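Local coordinates for Sodium/calcium exchanger membrane region domain-containing protein (Archaeoglobus fulgidus, PDB 4KPP) that exchanges protons for calcium ions across the membrane, as a H+/Ca2+ antiporter of the sodium/calcium exchanger family, at residues A46-S51 with E258-I263; A54-M59 with G192-L197; T149-T154 with P163-V168; T234-I237 with D241-L244; N284-L289 with L318-Q323. All blocks are in the same frame, centred on the assembly; numbering follows the deposited sequence.

Interaction 1 (A46-S51 with E258-I263); sequences ASFLIS and ELIVAI
The Phe48 ring presents its edge to Ile260: methyl CD1 lies in the ring plane beside CZ, with CZ to CD1 at 3.6 Å. A second methyl, Val261 CG2, approaches the same end of the ring obliquely, 4.2 Å from Phe48 CE1. The other branch of the isoleucine also approaches, Ile260 CG2 standing 4.0 Å from Phe48 CE1, so two neighbouring ring carbons are met by both arms of one beta-branched residue. The two side chains cross at about a right angle.

The torsion of Phe48 explains this reach. Its CG is anti to the carbonyl carbon (chi1 -72°), and although the bond to CB does not aim at the partner helix, the ring extends across to it. The CB bonds of Ile260 and Val261, by contrast, do point toward segment 46-51. The backbones stay well apart, the nearest CA atoms, those of Phe48 and Glu258, being separated by 8.2 Å.

Phe48 thus spans the interval between helices 32-60 and 242-267, both predicted to be transmembrane. It also touches Pro257 on the second of these helices and Ile13 on helix 4-14. No hydrogen bond joins the two segments. With only carbon groups meeting, and 174 Å² buried summed over both segments, cohesion here probably comes mainly from dispersion and close apolar packing, without the directional restraint that a polar bond would add.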
# COMPACT_ATOMS: atom_id res chain seq x y z
N ALA A 46 -10.13 -3.85 11.63
CA ALA A 46 -9.16 -3.06 12.37
C ALA A 46 -8.52 -1.99 11.49
O ALA A 46 -8.09 -0.95 11.98
CB ALA A 46 -8.10 -3.97 12.98
N SER A 47 -8.47 -2.25 10.19
CA SER A 47 -7.89 -1.30 9.24
C SER A 47 -8.73 -0.03 9.10
O SER A 47 -8.18 1.07 9.02
CB SER A 47 -7.68 -1.95 7.87
OG SER A 47 -7.09 -1.03 6.97
N PHE A 48 -10.05 -0.17 9.08
CA PHE A 48 -10.93 0.99 9.01
C PHE A 48 -10.85 1.80 10.31
O PHE A 48 -10.89 3.03 10.29
CB PHE A 48 -12.39 0.58 8.77
CG PHE A 48 -12.66 0.08 7.38
CD1 PHE A 48 -12.77 0.96 6.31
CD2 PHE A 48 -12.84 -1.27 7.14
CE1 PHE A 48 -13.02 0.51 5.03
CE2 PHE A 48 -13.09 -1.74 5.86
CZ PHE A 48 -13.19 -0.85 4.81
N LEU A 49 -10.74 1.09 11.43
CA LEU A 49 -10.60 1.72 12.73
C LEU A 49 -9.35 2.58 12.76
O LEU A 49 -9.38 3.74 13.20
CB LEU A 49 -10.55 0.67 13.85
CG LEU A 49 -11.80 -0.20 14.00
CD1 LEU A 49 -11.55 -1.36 14.96
CD2 LEU A 49 -12.99 0.63 14.45
N ILE A 50 -8.24 2.02 12.28
CA ILE A 50 -6.97 2.73 12.21
C ILE A 50 -7.09 3.97 11.33
O ILE A 50 -6.60 5.04 11.70
CB ILE A 50 -5.84 1.81 11.69
CG1 ILE A 50 -5.41 0.84 12.79
CG2 ILE A 50 -4.65 2.62 11.22
CD1 ILE A 50 -4.37 -0.16 12.36
N SER A 51 -7.76 3.84 10.19
CA SER A 51 -7.94 4.97 9.29
C SER A 51 -8.79 6.06 9.93
O SER A 51 -8.48 7.24 9.82
CB SER A 51 -8.54 4.52 7.96
OG SER A 51 -7.61 3.73 7.24
N GLU A 258 -8.22 0.37 2.11
CA GLU A 258 -7.67 1.56 1.48
C GLU A 258 -8.45 1.93 0.22
O GLU A 258 -8.70 3.10 -0.05
CB GLU A 258 -6.20 1.32 1.13
CG GLU A 258 -5.59 2.39 0.24
CD GLU A 258 -4.45 1.84 -0.59
OE1 GLU A 258 -3.58 2.63 -1.00
OE2 GLU A 258 -4.44 0.62 -0.84
N LEU A 259 -8.82 0.91 -0.56
CA LEU A 259 -9.58 1.12 -1.78
C LEU A 259 -10.99 1.63 -1.50
O LEU A 259 -11.47 2.55 -2.15
CB LEU A 259 -9.64 -0.17 -2.60
CG LEU A 259 -8.71 -0.27 -3.81
CD1 LEU A 259 -9.04 0.81 -4.82
CD2 LEU A 259 -7.25 -0.18 -3.38
N ILE A 260 -11.64 1.02 -0.51
CA ILE A 260 -12.99 1.41 -0.12
C ILE A 260 -13.07 2.88 0.31
O ILE A 260 -14.00 3.60 -0.05
CB ILE A 260 -13.54 0.50 1.00
CG1 ILE A 260 -13.72 -0.92 0.48
CG2 ILE A 260 -14.85 1.04 1.54
CD1 ILE A 260 -14.13 -1.91 1.55
N VAL A 261 -12.08 3.32 1.09
CA VAL A 261 -12.03 4.71 1.53
C VAL A 261 -11.80 5.63 0.33
O VAL A 261 -12.37 6.73 0.25
CB VAL A 261 -10.95 4.94 2.61
CG1 VAL A 261 -10.73 6.42 2.87
CG2 VAL A 261 -11.33 4.21 3.90
N ALA A 262 -10.98 5.18 -0.61
CA ALA A 262 -10.74 5.93 -1.84
C ALA A 262 -12.02 6.11 -2.65
O ALA A 262 -12.30 7.20 -3.14
CB ALA A 262 -9.66 5.27 -2.67
N ILE A 263 -12.79 5.03 -2.80
CA ILE A 263 -14.05 5.09 -3.54
C ILE A 263 -15.04 6.03 -2.86
O ILE A 263 -15.76 6.78 -3.53
CB ILE A 263 -14.71 3.70 -3.68
CG1 ILE A 263 -13.73 2.68 -4.26
CG2 ILE A 263 -15.97 3.78 -4.53
CD1 ILE A 263 -12.99 3.17 -5.48

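Interaction 2 (A54-M59 with G192-L197); sequences AETAEM and GVPAYL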
# COMPACT_ATOMS: atom_id res chain seq x y z
N ALA A 54 -6.55 7.73 12.42
CA ALA A 54 -5.52 8.55 11.79
C ALA A 54 -6.09 9.85 11.25
O ALA A 54 -5.42 10.88 11.25
CB ALA A 54 -4.82 7.77 10.69
N GLU A 55 -7.33 9.79 10.78
CA GLU A 55 -7.98 10.96 10.19
C GLU A 55 -8.41 11.96 11.26
O GLU A 55 -8.45 13.17 11.01
CB GLU A 55 -9.19 10.53 9.35
CG GLU A 55 -8.80 9.87 8.03
CD GLU A 55 -9.98 9.21 7.34
OE1 GLU A 55 -10.98 8.91 8.02
OE2 GLU A 55 -9.90 8.98 6.12
N THR A 56 -8.74 11.46 12.44
CA THR A 56 -9.09 12.31 13.56
C THR A 56 -7.85 13.02 14.08
O THR A 56 -7.86 14.23 14.35
CB THR A 56 -9.71 11.49 14.70
OG1 THR A 56 -10.84 10.78 14.21
CG2 THR A 56 -10.14 12.40 15.84
N ALA A 57 -6.76 12.26 14.21
CA ALA A 57 -5.48 12.80 14.64
C ALA A 57 -4.95 13.83 13.64
O ALA A 57 -4.28 14.79 14.02
CB ALA A 57 -4.47 11.68 14.84
N GLU A 58 -5.26 13.62 12.37
CA GLU A 58 -4.82 14.53 11.31
C GLU A 58 -5.56 15.86 11.38
O GLU A 58 -4.98 16.92 11.16
CB GLU A 58 -5.00 13.89 9.93
CG GLU A 58 -4.47 14.74 8.79
CD GLU A 58 -4.70 14.11 7.43
OE1 GLU A 58 -5.39 13.07 7.37
OE2 GLU A 58 -4.20 14.65 6.43
N MET A 59 -6.86 15.80 11.69
CA MET A 59 -7.66 17.00 11.85
C MET A 59 -7.27 17.73 13.13
O MET A 59 -7.27 18.96 13.20
CB MET A 59 -9.15 16.64 11.88
CG MET A 59 -10.09 17.84 11.95
SD MET A 59 -10.00 18.89 10.48
CE MET A 59 -11.27 20.10 10.85
N GLY A 192 -18.41 11.42 8.97
CA GLY A 192 -18.62 10.11 9.54
C GLY A 192 -17.97 9.99 10.90
O GLY A 192 -18.05 10.90 11.72
N VAL A 193 -17.30 8.87 11.14
CA VAL A 193 -16.67 8.60 12.43
C VAL A 193 -15.65 9.65 12.90
O VAL A 193 -15.72 10.09 14.05
CB VAL A 193 -16.08 7.16 12.49
CG1 VAL A 193 -15.26 6.97 13.76
CG2 VAL A 193 -17.20 6.13 12.41
N PRO A 194 -14.72 10.08 12.02
CA PRO A 194 -13.79 11.13 12.47
C PRO A 194 -14.47 12.43 12.89
O PRO A 194 -13.98 13.10 13.80
CB PRO A 194 -12.91 11.36 11.24
CG PRO A 194 -12.97 10.08 10.49
CD PRO A 194 -14.36 9.57 10.69
N ALA A 195 -15.57 12.78 12.24
CA ALA A 195 -16.31 14.00 12.59
C ALA A 195 -16.91 13.89 13.99
O ALA A 195 -16.92 14.86 14.75
CB ALA A 195 -17.39 14.29 11.56
N TYR A 196 -17.40 12.71 14.33
CA TYR A 196 -17.91 12.45 15.68
C TYR A 196 -16.79 12.46 16.71
O TYR A 196 -16.96 12.96 17.82
CB TYR A 196 -18.66 11.11 15.72
CG TYR A 196 -18.74 10.48 17.09
CD1 TYR A 196 -19.44 11.09 18.13
CD2 TYR A 196 -18.14 9.25 17.34
CE1 TYR A 196 -19.52 10.50 19.38
CE2 TYR A 196 -18.22 8.65 18.59
CZ TYR A 196 -18.90 9.28 19.60
OH TYR A 196 -18.98 8.69 20.84
N LEU A 197 -15.63 11.91 16.34
CA LEU A 197 -14.48 11.91 17.23
C LEU A 197 -13.95 13.32 17.45
O LEU A 197 -13.53 13.67 18.55
CB LEU A 197 -13.39 10.98 16.70
CG LEU A 197 -13.76 9.49 16.67
CD1 LEU A 197 -12.65 8.66 16.04
CD2 LEU A 197 -14.09 8.98 18.07
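Thr56 and Pro194 bring their CA atoms to 5.0 Å where the axes of helices 54-59 and 193-197 pass 8.8 Å apart, their N-to-C directions 49° from each other. That close backbone approach places the threonine hydroxyl oxygen directly against the second helix: Thr56 OG1 is 3.4 Å from Pro194 CA and 3.3 Å from Leu197 CD1. These are van der Waals contacts of the oxygen with carbon, not hydrogen bonds; the polar partner of OG1 is Trp52 O, one turn earlier in its own helix. With OG1 held beside the backbone N (chi1 -56°), the methyl is left to meet the leucine, Thr56 CG2 lying 3.6 Å from Leu197 CB. The two side chains cross at about a right angle.

The preceding residue, Glu55, passes the proline ring. Its carboxylate oxygen OE1 is 3.4 Å from Pro194 CG, while CB of Glu55 lies 4.0 Å from that same carbon.

Pro194 sits in the first turn of its helix, two residues after the N-cap Gly192, where a residue lacking an N-H costs no helical hydrogen bond. The arrangement is that of a short connecting helix, 193-199, laid across the C-terminal part of the long helix 32-60 in a mainly helical membrane protein.

Interaction 3 (T149-T154 with P163-V168); sequences TLYAFT and PFDALV. With OLB ((2S)-2,3-dihydroxypropyl (9Z)-octadec-9-enoate), chain E.
Tyr151 and Asp165 join two neighbouring predicted transmembrane helices, 138-152 and 163-182, with the short helix 155-158 between, into a hairpin beside a bound monoolein molecule. The phenol donates to the carboxylate, Tyr151 OH to Asp165 OD1 measuring 2.6 Å, and uses the anti lone pair of that oxygen. Ring and carboxylate planes stand 80° apart, with OD1 near the plane of the ring at its edge.

Val168 approaches Tyr151 head-on from the other helix and covers one face. Its CG1 forms a CH-pi contact, 3.9 Å from the centroid of the Tyr151 ring and only 9° off the normal, while CG2 packs 3.5 Å from Tyr151 OH. Over the other face lies Thr154 OG1. The ring is therefore flanked on both faces and tethered at its hydroxyl. With its CB bond already toward the partner and CG anti to the backbone N (chi1 -165°), the ring extends to helix 163-182.

The lipid wraps round the outside: its C3 approaches Tyr151 CD1 obliquely at 3.7 Å, its C8 is 3.6 Å from Leu150 CB, and its C16 meets the edge of the Phe164 ring in plane, 3.8 Å from CE2.

Asp165 OD2 has partners of its own, a salt bridge to Lys158 NZ and a bond from Ser162 N. With both carboxylate oxygens engaged by donors, one of them cationic, this buried aspartate is probably kept ionised, and its rotation is probably restricted.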
# COMPACT_ATOMS: atom_id res chain seq x y z
N THR A 149 12.34 3.60 -8.09
CA THR A 149 12.24 2.69 -9.22
C THR A 149 13.59 2.45 -9.88
O THR A 149 13.95 1.32 -10.19
CB THR A 149 11.23 3.20 -10.26
OG1 THR A 149 9.93 3.28 -9.65
CG2 THR A 149 11.17 2.27 -11.45
N LEU A 150 14.35 3.53 -10.08
CA LEU A 150 15.70 3.42 -10.64
C LEU A 150 16.58 2.57 -9.74
O LEU A 150 17.41 1.79 -10.22
CB LEU A 150 16.32 4.80 -10.82
CG LEU A 150 15.69 5.69 -11.90
CD1 LEU A 150 16.49 6.97 -12.06
CD2 LEU A 150 15.58 4.94 -13.22
N TYR A 151 16.41 2.71 -8.43
CA TYR A 151 17.19 1.91 -7.49
C TYR A 151 16.73 0.46 -7.49
O TYR A 151 17.54 -0.45 -7.34
CB TYR A 151 17.12 2.50 -6.08
CG TYR A 151 18.18 1.92 -5.17
CD1 TYR A 151 19.45 2.48 -5.11
CD2 TYR A 151 17.92 0.80 -4.39
CE1 TYR A 151 20.43 1.95 -4.29
CE2 TYR A 151 18.89 0.26 -3.57
CZ TYR A 151 20.14 0.84 -3.52
OH TYR A 151 21.11 0.30 -2.70
N ALA A 152 15.42 0.25 -7.64
CA ALA A 152 14.86 -1.10 -7.62
C ALA A 152 15.29 -1.92 -8.83
O ALA A 152 15.28 -3.15 -8.79
CB ALA A 152 13.34 -1.04 -7.52
N PHE A 153 15.67 -1.24 -9.92
CA PHE A 153 16.18 -1.93 -11.10
C PHE A 153 17.54 -2.58 -10.85
O PHE A 153 18.00 -3.39 -11.65
CB PHE A 153 16.29 -0.98 -12.29
CG PHE A 153 15.01 -0.83 -13.07
CD1 PHE A 153 14.42 -1.94 -13.66
CD2 PHE A 153 14.41 0.41 -13.22
CE1 PHE A 153 13.24 -1.81 -14.38
CE2 PHE A 153 13.24 0.54 -13.94
CZ PHE A 153 12.65 -0.57 -14.52
N THR A 154 18.19 -2.22 -9.74
CA THR A 154 19.50 -2.76 -9.42
C THR A 154 19.38 -4.04 -8.59
O THR A 154 20.38 -4.69 -8.29
CB THR A 154 20.37 -1.75 -8.65
OG1 THR A 154 19.81 -1.50 -7.36
CG2 THR A 154 20.46 -0.43 -9.42
N PRO A 163 21.12 -5.38 3.36
CA PRO A 163 20.85 -4.44 4.46
C PRO A 163 21.07 -2.99 4.05
O PRO A 163 20.39 -2.09 4.57
CB PRO A 163 21.89 -4.85 5.51
CG PRO A 163 22.08 -6.30 5.29
CD PRO A 163 21.93 -6.53 3.81
N PHE A 164 21.99 -2.75 3.13
CA PHE A 164 22.25 -1.41 2.62
C PHE A 164 21.12 -0.94 1.71
O PHE A 164 20.73 0.23 1.75
CB PHE A 164 23.58 -1.35 1.87
CG PHE A 164 23.90 0.02 1.32
CD1 PHE A 164 24.45 0.99 2.14
CD2 PHE A 164 23.64 0.32 -0.00
CE1 PHE A 164 24.73 2.25 1.64
CE2 PHE A 164 23.92 1.58 -0.51
CZ PHE A 164 24.47 2.55 0.32
N ASP A 165 20.60 -1.85 0.90
CA ASP A 165 19.44 -1.56 0.06
C ASP A 165 18.28 -1.09 0.92
O ASP A 165 17.63 -0.09 0.61
CB ASP A 165 19.00 -2.80 -0.73
CG ASP A 165 19.96 -3.15 -1.84
OD1 ASP A 165 20.66 -2.25 -2.34
OD2 ASP A 165 20.01 -4.34 -2.22
N ALA A 166 18.03 -1.82 2.00
CA ALA A 166 16.96 -1.49 2.92
C ALA A 166 17.20 -0.10 3.52
O ALA A 166 16.26 0.68 3.67
CB ALA A 166 16.86 -2.53 4.02
N LEU A 167 18.45 0.19 3.83
CA LEU A 167 18.84 1.49 4.36
C LEU A 167 18.50 2.60 3.37
O LEU A 167 18.01 3.66 3.76
CB LEU A 167 20.34 1.51 4.68
CG LEU A 167 20.80 2.22 5.96
CD1 LEU A 167 22.32 2.13 6.09
CD2 LEU A 167 20.35 3.67 5.99
N VAL A 168 18.76 2.34 2.09
CA VAL A 168 18.45 3.31 1.04
C VAL A 168 16.95 3.55 0.92
O VAL A 168 16.49 4.69 0.96
CB VAL A 168 19.01 2.85 -0.33
CG1 VAL A 168 18.59 3.82 -1.42
CG2 VAL A 168 20.52 2.72 -0.27
C1 OLB E . 24.05 1.71 -6.16
C2 OLB E . 23.55 2.05 -7.52
C3 OLB E . 22.37 2.95 -7.40
C4 OLB E . 22.28 3.83 -8.60
C5 OLB E . 21.04 3.52 -9.37
O19 OLB E . 24.46 2.59 -5.42
O20 OLB E . 24.05 0.40 -5.72
C21 OLB E . 24.58 0.11 -4.48
C22 OLB E . 24.06 -1.21 -4.03
O23 OLB E . 23.55 -1.88 -5.12
C24 OLB E . 25.16 -1.99 -3.42
C6 OLB E . 19.88 4.22 -8.74
C7 OLB E . 20.06 5.70 -8.87
C8 OLB E . 18.75 6.37 -8.63
C9 OLB E . 18.32 6.15 -7.21
C10 OLB E . 18.81 7.06 -6.14
C11 OLB E . 19.11 6.53 -4.78
C12 OLB E . 19.86 7.57 -4.02
C13 OLB E . 20.65 6.93 -2.92
C14 OLB E . 21.78 6.15 -3.49
C15 OLB E . 22.54 5.54 -2.36
C16 OLB E . 23.59 4.60 -2.87
C17 OLB E . 24.60 5.36 -3.67
C18 OLB E . 25.98 5.03 -3.21

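Interaction 4 (T234-I237 with D241-L244); sequences TARI and DEFL
Arg236 and Glu242 bridge a tight turn between consecutive helices, in which helix 224-237 ends and, after a short linker, helix 242-267 begins.

The charged interaction is a salt bridge with one hydrogen bond: Arg236 NH1 to Glu242 OE2 is 3.1 Å, and the N-H...O angle is 158°. The oxygen lies at the edge of the guanidinium, near its plane, whereas the carboxylate is met almost end-on at OE2. The two planes are perpendicular, and one oxygen makes the bond. A bend at chi3 turns the guanidinium so that NH1 meets OE2. Separately, Arg236 CG, placed anti to the carbonyl carbon (chi1 -74°), lies 3.3 Å from Glu242 OE2. The other end of the guanidinium has a second acidic partner, Glu233 OE1, which engages NH2. The cation thus links two glutamates, probably stabilising both as carboxylates.

Capping is the second kind. Asp241 is the N-cap of the following helix, and its OD1 accepts from Phe243 N at 3.2 Å with a nearly straight N-H...O angle of 174°. The donor stands well above the carboxylate plane. One backbone bond, Leu244 N to Asp241 O at 3.2 Å, continues this first turn.

Apolar contact comes from Ala235, whose side chain points at the partner segment: CB of Ala235 rests 4.4 Å from Glu242 CA and 4.5 Å from Glu242 CG.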
# COMPACT_ATOMS: atom_id res chain seq x y z
N THR A 234 -5.41 -23.23 3.18
CA THR A 234 -6.55 -23.30 2.26
C THR A 234 -6.10 -23.60 0.84
O THR A 234 -6.70 -24.45 0.16
CB THR A 234 -7.38 -22.00 2.29
OG1 THR A 234 -7.97 -21.83 3.59
CG2 THR A 234 -8.48 -22.03 1.25
N ALA A 235 -5.05 -22.93 0.39
CA ALA A 235 -4.54 -23.11 -0.97
C ALA A 235 -3.96 -24.52 -1.18
O ALA A 235 -4.02 -25.06 -2.28
CB ALA A 235 -3.49 -22.05 -1.29
N ARG A 236 -3.41 -25.10 -0.11
CA ARG A 236 -2.81 -26.43 -0.18
C ARG A 236 -3.84 -27.56 -0.29
O ARG A 236 -3.66 -28.47 -1.10
CB ARG A 236 -1.88 -26.68 1.01
CG ARG A 236 -0.54 -25.95 0.92
CD ARG A 236 0.47 -26.52 1.91
NE ARG A 236 0.06 -26.38 3.30
CZ ARG A 236 0.40 -25.36 4.09
NH1 ARG A 236 1.17 -24.39 3.61
NH2 ARG A 236 -0.02 -25.30 5.34
N ILE A 237 -4.89 -27.54 0.53
CA ILE A 237 -5.88 -28.61 0.43
C ILE A 237 -6.68 -28.49 -0.87
O ILE A 237 -7.15 -29.49 -1.42
CB ILE A 237 -6.83 -28.72 1.66
CG1 ILE A 237 -8.23 -28.19 1.33
CG2 ILE A 237 -6.21 -28.05 2.89
CD1 ILE A 237 -9.31 -28.71 2.26
N ASP A 241 -2.06 -22.99 -6.46
CA ASP A 241 -0.68 -22.63 -6.15
C ASP A 241 -0.60 -21.58 -5.05
O ASP A 241 -1.32 -20.58 -5.08
CB ASP A 241 0.02 -22.13 -7.42
CG ASP A 241 1.44 -21.63 -7.16
OD1 ASP A 241 2.05 -22.02 -6.14
OD2 ASP A 241 1.94 -20.84 -7.98
N GLU A 242 0.29 -21.80 -4.09
CA GLU A 242 0.43 -20.92 -2.94
C GLU A 242 0.90 -19.52 -3.31
O GLU A 242 0.61 -18.55 -2.60
CB GLU A 242 1.40 -21.54 -1.92
CG GLU A 242 0.90 -22.81 -1.28
CD GLU A 242 1.99 -23.56 -0.54
OE1 GLU A 242 2.97 -23.96 -1.20
OE2 GLU A 242 1.88 -23.74 0.69
N PHE A 243 1.61 -19.40 -4.43
CA PHE A 243 2.11 -18.10 -4.87
C PHE A 243 0.98 -17.17 -5.27
O PHE A 243 1.08 -15.96 -5.12
CB PHE A 243 3.10 -18.25 -6.02
CG PHE A 243 4.51 -18.52 -5.57
CD1 PHE A 243 5.28 -17.50 -5.03
CD2 PHE A 243 5.05 -19.79 -5.68
CE1 PHE A 243 6.58 -17.75 -4.61
CE2 PHE A 243 6.35 -20.04 -5.26
CZ PHE A 243 7.11 -19.02 -4.72
N LEU A 244 -0.11 -17.75 -5.78
CA LEU A 244 -1.27 -16.96 -6.17
C LEU A 244 -1.95 -16.37 -4.93
O LEU A 244 -2.44 -15.23 -4.96
CB LEU A 244 -2.24 -17.80 -6.98
CG LEU A 244 -1.69 -18.42 -8.27
CD1 LEU A 244 -2.76 -19.27 -8.96
CD2 LEU A 244 -1.15 -17.36 -9.22

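Interaction 5 (N284-L289 with L318-Q323); sequences NQWTLL and LLTAAQ
Trp286 reaches Thr320 and Ala321 from a break in the helical path, between helix 271-285 and helix 288-299, and wedges its indole against helix 311-331. Trp286 is the first residue to leave helical backbone angles (phi -105°, psi 9°). The turn is held by Asn284 O, which accepts two backbone bonds, from Thr287 N at 3.2 Å and from Leu289 N at 3.0 Å.

From CA the bond to CB points toward helix 311-331. At CG the chain continues anti to the backbone N (chi1 -166°), carrying the indole outward. Its pyrrole nitrogen NE1 is engaged by Thr149 OG1 of helix 138-152, so the buried polar atom of the ring has a partner. Farther out, the six-membered ring makes the contact itself. CZ3 of Trp286 is 3.5 Å from Thr320 CG2, and CH2 of Trp286 is 3.7 Å from the same methyl. On the other side of the ring's tip, Trp286 CZ2 lies 3.6 Å from Ala321 CA, which brings this part of the six-membered ring close to the helix backbone itself. These partners approach the ring obliquely.

The two side chains run antiparallel past one another, and Thr320 offers its methyl rather than its hydroxyl; OG1 is taken up by Glu316 O and Arg109 NH1. Met104 and Asn108 of helix 96-127 also touch the tryptophan, which thus occupies a buried junction of several helices. The alanine side chain adds a last contact, Ala321 CB being 4.0 Å from Trp286 CZ2.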
# COMPACT_ATOMS: atom_id res chain seq x y z
N ASN A 284 5.19 4.61 -0.18
CA ASN A 284 5.67 3.86 0.99
C ASN A 284 5.82 2.36 0.72
O ASN A 284 6.76 1.73 1.20
CB ASN A 284 4.84 4.13 2.26
CG ASN A 284 3.50 3.42 2.27
OD1 ASN A 284 3.43 2.21 2.45
ND2 ASN A 284 2.43 4.19 2.12
N GLN A 285 4.90 1.80 -0.06
CA GLN A 285 4.96 0.38 -0.37
C GLN A 285 6.11 0.05 -1.32
O GLN A 285 6.56 -1.09 -1.41
CB GLN A 285 3.62 -0.12 -0.92
CG GLN A 285 2.52 -0.11 0.13
CD GLN A 285 1.19 -0.64 -0.38
OE1 GLN A 285 1.02 -1.84 -0.57
NE2 GLN A 285 0.24 0.26 -0.60
N TRP A 286 6.60 1.08 -2.01
CA TRP A 286 7.68 0.90 -2.97
C TRP A 286 8.99 1.44 -2.40
O TRP A 286 9.99 1.54 -3.10
CB TRP A 286 7.32 1.59 -4.29
CG TRP A 286 8.17 1.22 -5.48
CD1 TRP A 286 8.72 2.09 -6.38
CD2 TRP A 286 8.55 -0.09 -5.91
NE1 TRP A 286 9.42 1.40 -7.34
CE2 TRP A 286 9.33 0.06 -7.07
CE3 TRP A 286 8.31 -1.38 -5.42
CZ2 TRP A 286 9.88 -1.03 -7.75
CZ3 TRP A 286 8.85 -2.46 -6.10
CH2 TRP A 286 9.62 -2.27 -7.26
N THR A 287 8.96 1.78 -1.11
CA THR A 287 10.15 2.25 -0.40
C THR A 287 10.27 1.60 0.98
O THR A 287 11.05 0.67 1.17
CB THR A 287 10.18 3.79 -0.24
OG1 THR A 287 8.96 4.25 0.36
CG2 THR A 287 10.37 4.47 -1.60
N LEU A 288 9.48 2.10 1.93
CA LEU A 288 9.50 1.61 3.31
C LEU A 288 9.23 0.11 3.41
O LEU A 288 9.86 -0.59 4.22
CB LEU A 288 8.50 2.38 4.18
CG LEU A 288 8.47 2.01 5.66
CD1 LEU A 288 9.76 2.43 6.37
CD2 LEU A 288 7.25 2.60 6.35
N LEU A 289 8.30 -0.38 2.60
CA LEU A 289 7.92 -1.79 2.63
C LEU A 289 9.09 -2.69 2.26
O LEU A 289 9.34 -3.70 2.92
CB LEU A 289 6.76 -2.05 1.67
CG LEU A 289 5.65 -3.01 2.12
CD1 LEU A 289 5.00 -3.69 0.92
CD2 LEU A 289 6.15 -4.05 3.12
N LEU A 318 11.58 -6.98 -11.18
CA LEU A 318 11.81 -6.31 -12.45
C LEU A 318 10.48 -5.88 -13.09
O LEU A 318 10.35 -4.75 -13.57
CB LEU A 318 12.58 -7.24 -13.40
CG LEU A 318 12.71 -6.82 -14.87
CD1 LEU A 318 13.42 -5.48 -14.99
CD2 LEU A 318 13.43 -7.89 -15.67
N LEU A 319 9.51 -6.78 -13.07
CA LEU A 319 8.18 -6.51 -13.61
C LEU A 319 7.54 -5.36 -12.84
O LEU A 319 6.93 -4.47 -13.43
CB LEU A 319 7.30 -7.76 -13.50
CG LEU A 319 6.22 -8.07 -14.54
CD1 LEU A 319 5.36 -9.23 -14.07
CD2 LEU A 319 5.36 -6.87 -14.89
N THR A 320 7.69 -5.39 -11.52
CA THR A 320 7.11 -4.37 -10.65
C THR A 320 7.77 -3.02 -10.87
O THR A 320 7.10 -1.99 -10.90
CB THR A 320 7.24 -4.76 -9.16
OG1 THR A 320 6.76 -6.09 -8.97
CG2 THR A 320 6.43 -3.80 -8.30
N ALA A 321 9.09 -3.04 -11.03
CA ALA A 321 9.84 -1.82 -11.31
C ALA A 321 9.44 -1.26 -12.67
O ALA A 321 9.32 -0.05 -12.84
CB ALA A 321 11.32 -2.10 -11.27
N ALA A 322 9.23 -2.16 -13.63
CA ALA A 322 8.82 -1.77 -14.98
C ALA A 322 7.45 -1.10 -14.96
O ALA A 322 7.26 -0.06 -15.58
CB ALA A 322 8.82 -2.98 -15.90
N GLN A 323 6.51 -1.71 -14.25
CA GLN A 323 5.18 -1.14 -14.10
C GLN A 323 5.25 0.22 -13.41
O GLN A 323 4.47 1.12 -13.72
CB GLN A 323 4.27 -2.06 -13.28
CG GLN A 323 2.83 -1.57 -13.18
CD GLN A 323 2.08 -2.18 -12.01
OE1 GLN A 323 2.65 -2.39 -10.94
NE2 GLN A 323 0.80 -2.47 -12.21

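Along the chain, interaction 1 closes the longest loop, from helix 32-60 to helix 242-267, and interactions 2, 3 and 4 are nested within it; interaction 5 follows in series. Interactions 1 and 2 share helix 32-60, with centres 13 Å apart, and touch through Val261 CG1 and Glu55 OE2. On the opposite side of the chain's centre from both lies interaction 3, its centre 10 Å from that of interaction 5; these two adjoin, as where Ala152 packs on the Trp286 indole. Interaction 4, at the start of helix 242-267, is 24 Å or more from every other centre. Interaction 1, and the meeting of 3 and 5, thus bring the two exchanger homology regions together, while 3 and 4 are local in sequence.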